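Local coordinates for protein probable alginate O-acetylase AlgJ (Pseudomonas putida, PDB 4O8V) that probably works with AlgI and AlgF at the inner membrane to acetylate the O-2 and O-3 positions of mannuronate residues in alginate, at residues I210-G216 / S237-A243; L186-T191 / P223-F227. All blocks are in the same frame, centred on the assembly; numbering follows the deposited sequence. Where two conformers were deposited one is given.

Interaction 1: residues I210-G216 / S237-A243; sequences IPVALVG and SDVANYA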
loop_
_atom_site.group_PDB
_atom_site.type_symbol
_atom_site.label_atom_id
_atom_site.label_comp_id
_atom_site.label_asym_id
_atom_site.label_seq_id
_atom_site.Cartn_x
_atom_site.Cartn_y
_atom_site.Cartn_z
ATOM N N ILE A 210 4.297 19.637 -8.549
ATOM C CA ILE A 210 4.107 18.264 -9.018
ATOM C C ILE A 210 2.627 17.922 -8.889
ATOM O O ILE A 210 2.024 18.169 -7.856
ATOM C CB ILE A 210 5.003 17.282 -8.234
ATOM C CG1 ILE A 210 6.471 17.677 -8.425
ATOM C CG2 ILE A 210 4.763 15.805 -8.657
ATOM C CD1 ILE A 210 7.470 16.572 -8.112
ATOM N N PRO A 211 2.024 17.396 -9.964
ATOM C CA PRO A 211 0.570 17.209 -9.962
ATOM C C PRO A 211 0.072 16.017 -9.154
ATOM O O PRO A 211 -1.113 15.992 -8.823
ATOM C CB PRO A 211 0.241 17.019 -11.440
ATOM C CG PRO A 211 1.486 16.579 -12.059
ATOM C CD PRO A 211 2.605 17.194 -11.301
ATOM N N VAL A 212 0.944 15.063 -8.831
ATOM C CA VAL A 212 0.527 13.886 -8.059
ATOM C C VAL A 212 1.431 13.650 -6.846
ATOM O O VAL A 212 2.655 13.734 -6.962
ATOM C CB VAL A 212 0.540 12.603 -8.926
ATOM C CG1 VAL A 212 0.108 11.383 -8.112
ATOM C CG2 VAL A 212 -0.335 12.761 -10.185
ATOM N N ALA A 213 0.841 13.351 -5.688
ATOM C CA ALA A 213 1.640 12.947 -4.527
ATOM C C ALA A 213 1.324 11.499 -4.166
ATOM O O ALA A 213 0.185 11.060 -4.282
ATOM C CB ALA A 213 1.385 13.865 -3.307
ATOM N N LEU A 214 2.350 10.774 -3.734
ATOM C CA LEU A 214 2.193 9.388 -3.288
ATOM C C LEU A 214 2.420 9.366 -1.779
ATOM O O LEU A 214 3.417 9.917 -1.303
ATOM C CB LEU A 214 3.187 8.456 -4.009
ATOM C CG LEU A 214 3.313 7.026 -3.471
ATOM C CD1 LEU A 214 1.998 6.269 -3.595
ATOM C CD2 LEU A 214 4.427 6.294 -4.246
ATOM N N VAL A 215 1.460 8.795 -1.040
ATOM C CA VAL A 215 1.592 8.593 0.394
ATOM C C VAL A 215 1.316 7.134 0.731
ATOM O O VAL A 215 0.424 6.518 0.151
ATOM C CB VAL A 215 0.619 9.510 1.187
ATOM C CG1 VAL A 215 0.878 9.372 2.700
ATOM C CG2 VAL A 215 0.805 10.925 0.750
ATOM N N GLY A 216 2.104 6.572 1.631
ATOM C CA GLY A 216 1.902 5.191 2.011
ATOM C C GLY A 216 2.988 4.630 2.907
ATOM O O GLY A 216 3.638 5.348 3.682
ATOM N N SER A 237 3.001 11.120 -15.693
ATOM C CA SER A 237 3.043 12.305 -14.833
ATOM C C SER A 237 4.169 12.236 -13.805
ATOM O O SER A 237 4.511 11.149 -13.336
ATOM C CB SER A 237 1.716 12.468 -14.094
ATOM O OG SER A 237 1.757 13.591 -13.225
ATOM N N ASP A 238 4.775 13.369 -13.460
ATOM C CA ASP A 238 5.724 13.319 -12.351
ATOM C C ASP A 238 4.905 13.041 -11.099
ATOM O O ASP A 238 3.710 13.337 -11.048
ATOM C CB ASP A 238 6.544 14.610 -12.215
ATOM C CG ASP A 238 7.767 14.436 -11.308
ATOM O OD1 ASP A 238 8.090 13.290 -10.923
ATOM O OD2 ASP A 238 8.426 15.449 -10.995
ATOM N N VAL A 239 5.546 12.423 -10.115
ATOM C CA VAL A 239 4.918 12.031 -8.860
ATOM C C VAL A 239 5.912 12.271 -7.735
ATOM O O VAL A 239 7.078 11.877 -7.851
ATOM C CB VAL A 239 4.486 10.528 -8.832
ATOM C CG1 VAL A 239 3.796 10.212 -7.509
ATOM C CG2 VAL A 239 3.566 10.179 -9.994
ATOM N N ALA A 240 5.473 12.920 -6.655
ATOM C CA ALA A 240 6.344 13.100 -5.499
ATOM C C ALA A 240 6.033 12.047 -4.433
ATOM O O ALA A 240 4.866 11.729 -4.185
ATOM C CB ALA A 240 6.190 14.511 -4.920
ATOM N N ASN A 241 7.078 11.507 -3.808
ATOM C CA ASN A 241 6.903 10.433 -2.824
ATOM C C ASN A 241 7.002 10.953 -1.390
ATOM O O ASN A 241 8.035 11.473 -0.983
ATOM C CB ASN A 241 7.932 9.328 -3.025
ATOM C CG ASN A 241 7.476 8.008 -2.431
ATOM O OD1 ASN A 241 6.471 7.964 -1.713
ATOM N ND2 ASN A 241 8.192 6.918 -2.746
ATOM N N TYR A 242 5.914 10.819 -0.639
ATOM C CA TYR A 242 5.926 11.130 0.788
ATOM C C TYR A 242 5.630 9.902 1.654
ATOM O O TYR A 242 5.278 10.034 2.832
ATOM C CB TYR A 242 4.919 12.240 1.086
ATOM C CG TYR A 242 5.172 13.482 0.267
ATOM C CD1 TYR A 242 6.082 14.441 0.701
ATOM C CD2 TYR A 242 4.509 13.698 -0.932
ATOM C CE1 TYR A 242 6.326 15.578 -0.039
ATOM C CE2 TYR A 242 4.742 14.858 -1.682
ATOM C CZ TYR A 242 5.654 15.780 -1.230
ATOM O OH TYR A 242 5.901 16.919 -1.959
ATOM N N ALA A 243 5.773 8.707 1.081
ATOM C CA ALA A 243 5.654 7.484 1.869
ATOM C C ALA A 243 6.802 7.304 2.863
ATOM O O ALA A 243 7.865 7.914 2.724
ATOM C CB ALA A 243 5.559 6.254 0.925
#
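Ala-240 O takes the N-H of Leu-214 at 2.7 Å, while the CA-H of Ala-213 leans on the same oxygen as a weaker donor. Two more backbone bonds, Ala-240 N to Val-212 O (2.9 Å) and Tyr-242 N to Leu-214 O (2.7 Å), complete the parallel ladder. One face of this pair carries the small Ala-213 and Ala-240: Ala-213 CB lies 3.9 Å from Tyr-242 CE2, at the edge of the phenol ring and near its plane, and also touches Tyr-256 of helix 250-257, whose ring meets that of Tyr-242. The face carrying Val-212, Leu-214 and Val-239 is branched and oily, as befits a surface packed in part by helix 227-235; CG1 of Val-212 rests against CG1 of Val-239 at 3.9 Å. Asn-241 shares this face but does polar work. With CG anti to the backbone N (chi1 -158°), its amide runs alongside Leu-214, OD1 3.7 Å from CD2, and OD1 accepts Ala-243 N at 3.0 Å from above the carbonyl plane, forming an Asx turn. ND2 reaches Ser-220 O. A leucine here would probably cost the turn its acceptor and Ser-220 O this donor, leaving the strand exit less firmly fixed. Just beyond, the methyl of Ala-243 sits 3.5 Å from Gly-216 N, a buried amide with no hydrogen-bonding partner. The parallel neighbours, joined through helices, form a beta-alpha-beta crossover in the SGNH-hydrolase-like fold, whose probable nucleophile, Ser-218, comes shortly after strand 212-215.

Interaction 2: residues L186-T191 / P223-F227; sequences LQKRTT and PHWNF
Over one face of the His-224 imidazole lies CD2 of Leu-186, 3.9 Å from the ring centroid, in a CH-pi contact offset toward the rim. The other methyl, CD1, meets the neighbouring indole at its edge, 4.0 Å from Trp-225 CZ3, and His-224 CB covers part of one indole face. Leucine suits this place because its two branches can serve two rings at once; with CG anti to the backbone N (chi1 173°), the fork sets one methyl over the imidazole and the other at the indole edge. The rings belong to a 3-10 turn, residues 223-225, that leads into helix 227-235 and packs against strand 184-193 of a two-stranded antiparallel sheet. Trp-225 also stacks on His-122, the probable proton acceptor of the SGNH-type active site, so the turn lies between that site and the strand. Just after it, at the N-cap position of that helix, Asn-226 adopts positive phi (49°), a conformation asparagine tolerates better than most residues. Its ND2 donates to Thr-191 OG1 at 2.9 Å, with OG1 close to the amide plane and the bond nearly straight (169°); Thr-154 OG1 is a second partner of that hydroxyl. Elsewhere the backbones are joined through water: one molecule links Gln-187 O, Arg-189 N and His-224 O, while another donates to Arg-189 O and Pro-223 O. A third accepts from Thr-191 N and donates to Asn-226 OD1 at 2.8 Å, so both ends of the amide are held.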
loop_
_atom_site.group_PDB
_atom_site.type_symbol
_atom_site.label_atom_id
_atom_site.label_comp_id
_atom_site.label_asym_id
_atom_site.label_seq_id
_atom_site.Cartn_x
_atom_site.Cartn_y
_atom_site.Cartn_z
ATOM N N LEU A 186 15.179 -11.030 -6.932
ATOM C CA LEU A 186 14.644 -9.686 -7.134
ATOM C C LEU A 186 15.264 -8.994 -8.334
ATOM O O LEU A 186 16.486 -8.853 -8.433
ATOM C CB LEU A 186 14.863 -8.835 -5.861
ATOM C CG LEU A 186 14.479 -7.359 -6.068
ATOM C CD1 LEU A 186 12.956 -7.230 -6.271
ATOM C CD2 LEU A 186 14.983 -6.498 -4.874
ATOM N N GLN A 187 14.412 -8.560 -9.267
ATOM C CA GLN A 187 14.884 -7.841 -10.436
ATOM C C GLN A 187 14.927 -6.337 -10.150
ATOM O O GLN A 187 13.956 -5.760 -9.678
ATOM C CB GLN A 187 13.990 -8.100 -11.651
ATOM C CG GLN A 187 14.527 -7.457 -12.909
ATOM C CD GLN A 187 13.632 -7.671 -14.113
ATOM O OE1 GLN A 187 12.470 -7.257 -14.124
ATOM N NE2 GLN A 187 14.177 -8.304 -15.139
ATOM N N LYS A 188 16.069 -5.722 -10.400
ATOM C CA LYS A 188 16.178 -4.277 -10.271
ATOM C C LYS A 188 15.356 -3.613 -11.373
ATOM O O LYS A 188 15.463 -3.991 -12.535
ATOM C CB LYS A 188 17.647 -3.829 -10.372
ATOM C CG LYS A 188 17.842 -2.344 -10.086
ATOM C CD LYS A 188 19.256 -1.890 -10.413
ATOM C CE LYS A 188 19.393 -0.384 -10.279
ATOM N NZ LYS A 188 18.794 0.110 -9.007
ATOM N N ARG A 189 14.540 -2.619 -11.034
ATOM C CA ARG A 189 13.846 -1.861 -12.078
ATOM C C ARG A 189 13.797 -0.392 -11.723
ATOM O O ARG A 189 13.351 -0.022 -10.631
ATOM C CB ARG A 189 12.436 -2.414 -12.311
ATOM C CG ARG A 189 12.399 -3.487 -13.403
ATOM C CD ARG A 189 11.188 -4.406 -13.283
ATOM N NE ARG A 189 9.940 -3.660 -13.160
ATOM C CZ ARG A 189 9.199 -3.241 -14.179
ATOM N NH1 ARG A 189 9.566 -3.483 -15.436
ATOM N NH2 ARG A 189 8.079 -2.573 -13.935
ATOM N N THR A 190 14.276 0.429 -12.653
ATOM C CA THR A 190 14.407 1.865 -12.463
ATOM C C THR A 190 13.671 2.647 -13.555
ATOM O O THR A 190 13.650 2.250 -14.718
ATOM C CB THR A 190 15.887 2.278 -12.436
ATOM O OG1 THR A 190 16.533 1.799 -13.612
ATOM C CG2 THR A 190 16.592 1.660 -11.232
ATOM N N THR A 191 13.085 3.779 -13.170
ATOM C CA THR A 191 12.281 4.583 -14.077
ATOM C C THR A 191 12.879 5.978 -14.210
ATOM O O THR A 191 13.278 6.579 -13.217
ATOM C CB THR A 191 10.829 4.686 -13.579
ATOM O OG1 THR A 191 10.270 3.364 -13.468
ATOM C CG2 THR A 191 9.980 5.546 -14.533
ATOM N N PRO A 223 12.415 1.652 -2.691
ATOM C CA PRO A 223 12.772 1.687 -4.113
ATOM C C PRO A 223 12.750 0.299 -4.777
ATOM O O PRO A 223 12.579 0.214 -5.998
ATOM C CB PRO A 223 14.205 2.246 -4.104
ATOM C CG PRO A 223 14.296 3.046 -2.839
ATOM C CD PRO A 223 13.466 2.258 -1.849
ATOM N N HIS A 224 12.919 -0.770 -4.005
ATOM C CA HIS A 224 13.016 -2.104 -4.618
ATOM C C HIS A 224 11.754 -2.482 -5.406
ATOM O O HIS A 224 11.846 -3.221 -6.382
ATOM C CB HIS A 224 13.277 -3.198 -3.559
ATOM C CG HIS A 224 14.693 -3.277 -3.074
ATOM N ND1 HIS A 224 15.784 -3.103 -3.895
ATOM C CD2 HIS A 224 15.192 -3.557 -1.845
ATOM C CE1 HIS A 224 16.894 -3.247 -3.192
ATOM N NE2 HIS A 224 16.561 -3.516 -1.943
ATOM N N TRP A 225 10.582 -2.005 -4.985
ATOM C CA TRP A 225 9.337 -2.406 -5.651
ATOM C C TRP A 225 9.002 -1.439 -6.796
ATOM O O TRP A 225 8.096 -1.706 -7.581
ATOM C CB TRP A 225 8.171 -2.503 -4.647
ATOM C CG TRP A 225 8.622 -2.938 -3.257
ATOM C CD1 TRP A 225 8.315 -2.342 -2.053
ATOM C CD2 TRP A 225 9.492 -4.042 -2.947
ATOM N NE1 TRP A 225 8.933 -3.031 -1.013
ATOM C CE2 TRP A 225 9.672 -4.059 -1.541
ATOM C CE3 TRP A 225 10.146 -5.011 -3.723
ATOM C CZ2 TRP A 225 10.478 -5.004 -0.902
ATOM C CZ3 TRP A 225 10.942 -5.949 -3.087
ATOM C CH2 TRP A 225 11.111 -5.937 -1.692
ATOM N N ASN A 226 9.755 -0.340 -6.869
ATOM C CA ASN A 226 9.620 0.692 -7.912
ATOM C C ASN A 226 8.179 1.153 -8.124
ATOM O O ASN A 226 7.776 1.426 -9.259
ATOM C CB ASN A 226 10.189 0.194 -9.261
ATOM C CG ASN A 226 10.532 1.347 -10.218
ATOM O OD1 ASN A 226 11.097 2.359 -9.806
ATOM N ND2 ASN A 226 10.150 1.210 -11.488
ATOM N N PHE A 227 7.391 1.228 -7.049
ATOM C CA PHE A 227 5.998 1.641 -7.193
ATOM C C PHE A 227 5.897 3.101 -7.652
ATOM O O PHE A 227 5.047 3.427 -8.496
ATOM C CB PHE A 227 5.238 1.434 -5.887
ATOM C CG PHE A 227 3.752 1.666 -5.991
ATOM C CD1 PHE A 227 3.017 1.135 -7.038
ATOM C CD2 PHE A 227 3.089 2.417 -5.013
ATOM C CE1 PHE A 227 1.651 1.333 -7.109
ATOM C CE2 PHE A 227 1.719 2.607 -5.076
ATOM C CZ PHE A 227 1.000 2.079 -6.125
HETATM O O HOH W 1 13.837 -3.559 -8.143
HETATM O O HOH W 2 14.024 1.055 -8.106
HETATM O O HOH W 3 12.831 4.425 -10.399
#

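From the N terminus, the segments come in the order 186-191, 210-216, 223-227 and 237-243, so the two contacts alternate and their loops cross. Interaction 2 closes a loop that runs from strand 184-193 through the central strand 212-215 and helix 218-221 to the turn before helix 227-235. Interaction 1 starts inside that loop and closes after this helix, where strand 239-241 joins the edge of the parallel sheet. The turn of interaction 2 therefore belongs to the connection between the two strands of interaction 1. Contact between Leu-214 CD1 and Phe-227 CE2 joins the two contacts and packs the sheet against the start of helix 227-235, whose preceding turn meets the antiparallel pair.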